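Local coordinates for like-Sm ribonucleoprotein core (Methanococcus vannielii SB, PDB 5MKI), which binds RNA, with a binding mode for uridine, as a ring of seven identical subunits of the archaeal Lsm (SmAP) family, at the interface of chains A and B. Coordinates in Å, arbitrary orientation; residue numbers count along the deposited sequence, not the author numbering. Chains: chain A/B, Like-Sm ribonucleoprotein core.

The interface of chains A and B. Residues chain A 7-8, 10, 40, 72; chain B 37, 41-43, 61, 63.
A:Pro7 presses the CB-CG-CD side of its ring onto B:Asp37 and the B:Asn41-B:Ala43 backbone, in a patch between adjacent subunits of the heptameric Lsm ring. Its CG lies 3.4 Å from the carboxylate oxygen OD2 of B:Asp37 and 3.5 Å from the carbonyl O of B:Asn41, while CD reaches CB of B:Asp37 at 3.7 Å. The proline and aspartate side chains meet at roughly a right angle. This is the denser end of the patch, and no hydrogen bond crosses it. The carboxylate is turned to its own chain: OD2 accepts, through its syn lone pair, the amide ND2 of B:Asn41 at 3.0 Å, with the oxygen 19° out of the amide plane. With CG of B:Asp37 set between the backbone N and the carbonyl carbon (chi1 62°), the carboxylate can face both the proline ring and this amide. An alanine here would probably leave the B:Asn41 amide without its acceptor, free to turn, and open a gap beside the proline ring. B:Asn41 and B:Arg63 belong to the UMP-binding site, so the bond may help to preset the uridine pocket. Beside it, A:Met40 and B:Arg63 run past each other in opposite directions; SD touches the arginine CD at 3.6 Å, and the methionine CG sits at the guanidinium edge, in its plane. B:Val61 is packed too: CG1, anti to the backbone N (chi1 171°), meets CD2 of A:Leu8 at 3.7 Å, and CG2 rests against the carbonyl O of A:Pro7 at 3.8 Å. Past B:Val61 the contact thins: CB of A:Ala10 stands farther off from CG2, at 4.1 Å, and the C-terminal A:Leu72 merely brushes it, burying little surface.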
loop_
_atom_site.group_PDB
_atom_site.type_symbol
_atom_site.label_atom_id
_atom_site.label_comp_id
_atom_site.label_asym_id
_atom_site.label_seq_id
_atom_site.Cartn_x
_atom_site.Cartn_y
_atom_site.Cartn_z
ATOM N N PRO A 7 6.011 -2.217 -21.278
ATOM C CA PRO A 7 7.277 -2.687 -20.700
ATOM C C PRO A 7 7.293 -4.173 -20.362
ATOM O O PRO A 7 8.342 -4.808 -20.523
ATOM C CB PRO A 7 7.431 -1.822 -19.435
ATOM C CG PRO A 7 6.054 -1.271 -19.144
ATOM C CD PRO A 7 5.407 -1.129 -20.484
ATOM N N LEU A 8 6.161 -4.759 -19.936
ATOM C CA LEU A 8 6.144 -6.142 -19.471
ATOM C C LEU A 8 6.198 -7.167 -20.601
ATOM O O LEU A 8 6.423 -8.342 -20.323
ATOM C CB LEU A 8 4.900 -6.409 -18.605
ATOM C CG LEU A 8 4.826 -5.591 -17.320
ATOM C CD1 LEU A 8 3.753 -6.141 -16.354
ATOM C CD2 LEU A 8 6.167 -5.579 -16.659
ATOM N N ALA A 10 8.583 -7.460 -22.454
ATOM C CA ALA A 10 9.934 -7.998 -22.334
ATOM C C ALA A 10 9.953 -9.277 -21.505
ATOM O O ALA A 10 10.812 -10.140 -21.725
ATOM C CB ALA A 10 10.869 -6.944 -21.734
ATOM N N MET A 40 3.122 -8.379 -12.245
ATOM C CA MET A 40 4.495 -8.874 -12.147
ATOM C C MET A 40 4.635 -10.041 -11.168
ATOM O O MET A 40 5.742 -10.290 -10.673
ATOM C CB MET A 40 5.492 -7.754 -11.781
ATOM C CG MET A 40 5.487 -6.529 -12.725
ATOM S SD MET A 40 6.976 -5.469 -12.689
ATOM C CE MET A 40 8.273 -6.699 -12.767
ATOM N N LEU A 72 16.681 -9.233 -17.397
ATOM C CA LEU A 72 16.292 -10.108 -18.487
ATOM C C LEU A 72 17.440 -10.338 -19.461
ATOM O O LEU A 72 18.333 -9.501 -19.576
ATOM C CB LEU A 72 15.134 -9.510 -19.265
ATOM C CG LEU A 72 13.857 -9.137 -18.554
ATOM C CD1 LEU A 72 12.928 -8.743 -19.650
ATOM C CD2 LEU A 72 13.333 -10.337 -17.832
ATOM O OXT LEU A 72 17.467 -11.338 -20.178
ATOM N N ASP B 37 4.627 2.277 -18.907
ATOM C CA ASP B 37 3.179 2.146 -18.885
ATOM C C ASP B 37 2.604 3.097 -17.845
ATOM O O ASP B 37 3.331 3.841 -17.174
ATOM C CB ASP B 37 2.741 0.687 -18.649
ATOM C CG ASP B 37 3.198 0.126 -17.327
ATOM O OD1 ASP B 37 3.450 0.890 -16.367
ATOM O OD2 ASP B 37 3.293 -1.118 -17.239
ATOM N N ASN B 41 5.782 1.516 -14.605
ATOM C CA ASN B 41 6.733 0.457 -14.933
ATOM C C ASN B 41 7.491 0.893 -16.183
ATOM O O ASN B 41 6.908 1.486 -17.089
ATOM C CB ASN B 41 6.063 -0.895 -15.254
ATOM C CG ASN B 41 5.203 -1.464 -14.137
ATOM O OD1 ASN B 41 5.542 -1.420 -12.950
ATOM N ND2 ASN B 41 4.091 -2.063 -14.538
ATOM N N VAL B 42 8.786 0.584 -16.250
ATOM C CA VAL B 42 9.609 0.964 -17.398
ATOM C C VAL B 42 10.549 -0.186 -17.751
ATOM O O VAL B 42 10.917 -0.999 -16.900
ATOM C CB VAL B 42 10.431 2.255 -17.151
ATOM C CG1 VAL B 42 9.547 3.422 -16.766
ATOM C CG2 VAL B 42 11.503 2.024 -16.095
ATOM N N ALA B 43 10.918 -0.261 -19.027
ATOM C CA ALA B 43 11.951 -1.182 -19.499
ATOM C C ALA B 43 13.157 -0.350 -19.908
ATOM O O ALA B 43 13.028 0.577 -20.724
ATOM C CB ALA B 43 11.455 -2.041 -20.667
ATOM N N VAL B 61 13.538 -4.506 -16.283
ATOM C CA VAL B 61 12.163 -4.040 -16.122
ATOM C C VAL B 61 11.988 -3.636 -14.668
ATOM O O VAL B 61 12.060 -4.479 -13.768
ATOM C CB VAL B 61 11.135 -5.095 -16.540
ATOM C CG1 VAL B 61 9.740 -4.642 -16.154
ATOM C CG2 VAL B 61 11.203 -5.304 -18.040
ATOM N N ARG B 63 9.784 -2.028 -11.604
ATOM C CA ARG B 63 8.389 -1.917 -11.197
ATOM C C ARG B 63 8.068 -0.472 -10.803
ATOM O O ARG B 63 8.744 0.115 -9.951
ATOM C CB ARG B 63 8.099 -2.870 -10.038
ATOM C CG ARG B 63 6.626 -3.110 -9.809
ATOM C CD ARG B 63 6.344 -4.506 -9.255
ATOM N NE ARG B 63 4.901 -4.733 -9.213
ATOM C CZ ARG B 63 4.105 -4.259 -8.260
ATOM N NH1 ARG B 63 4.618 -3.554 -7.255
ATOM N NH2 ARG B 63 2.804 -4.504 -8.308
#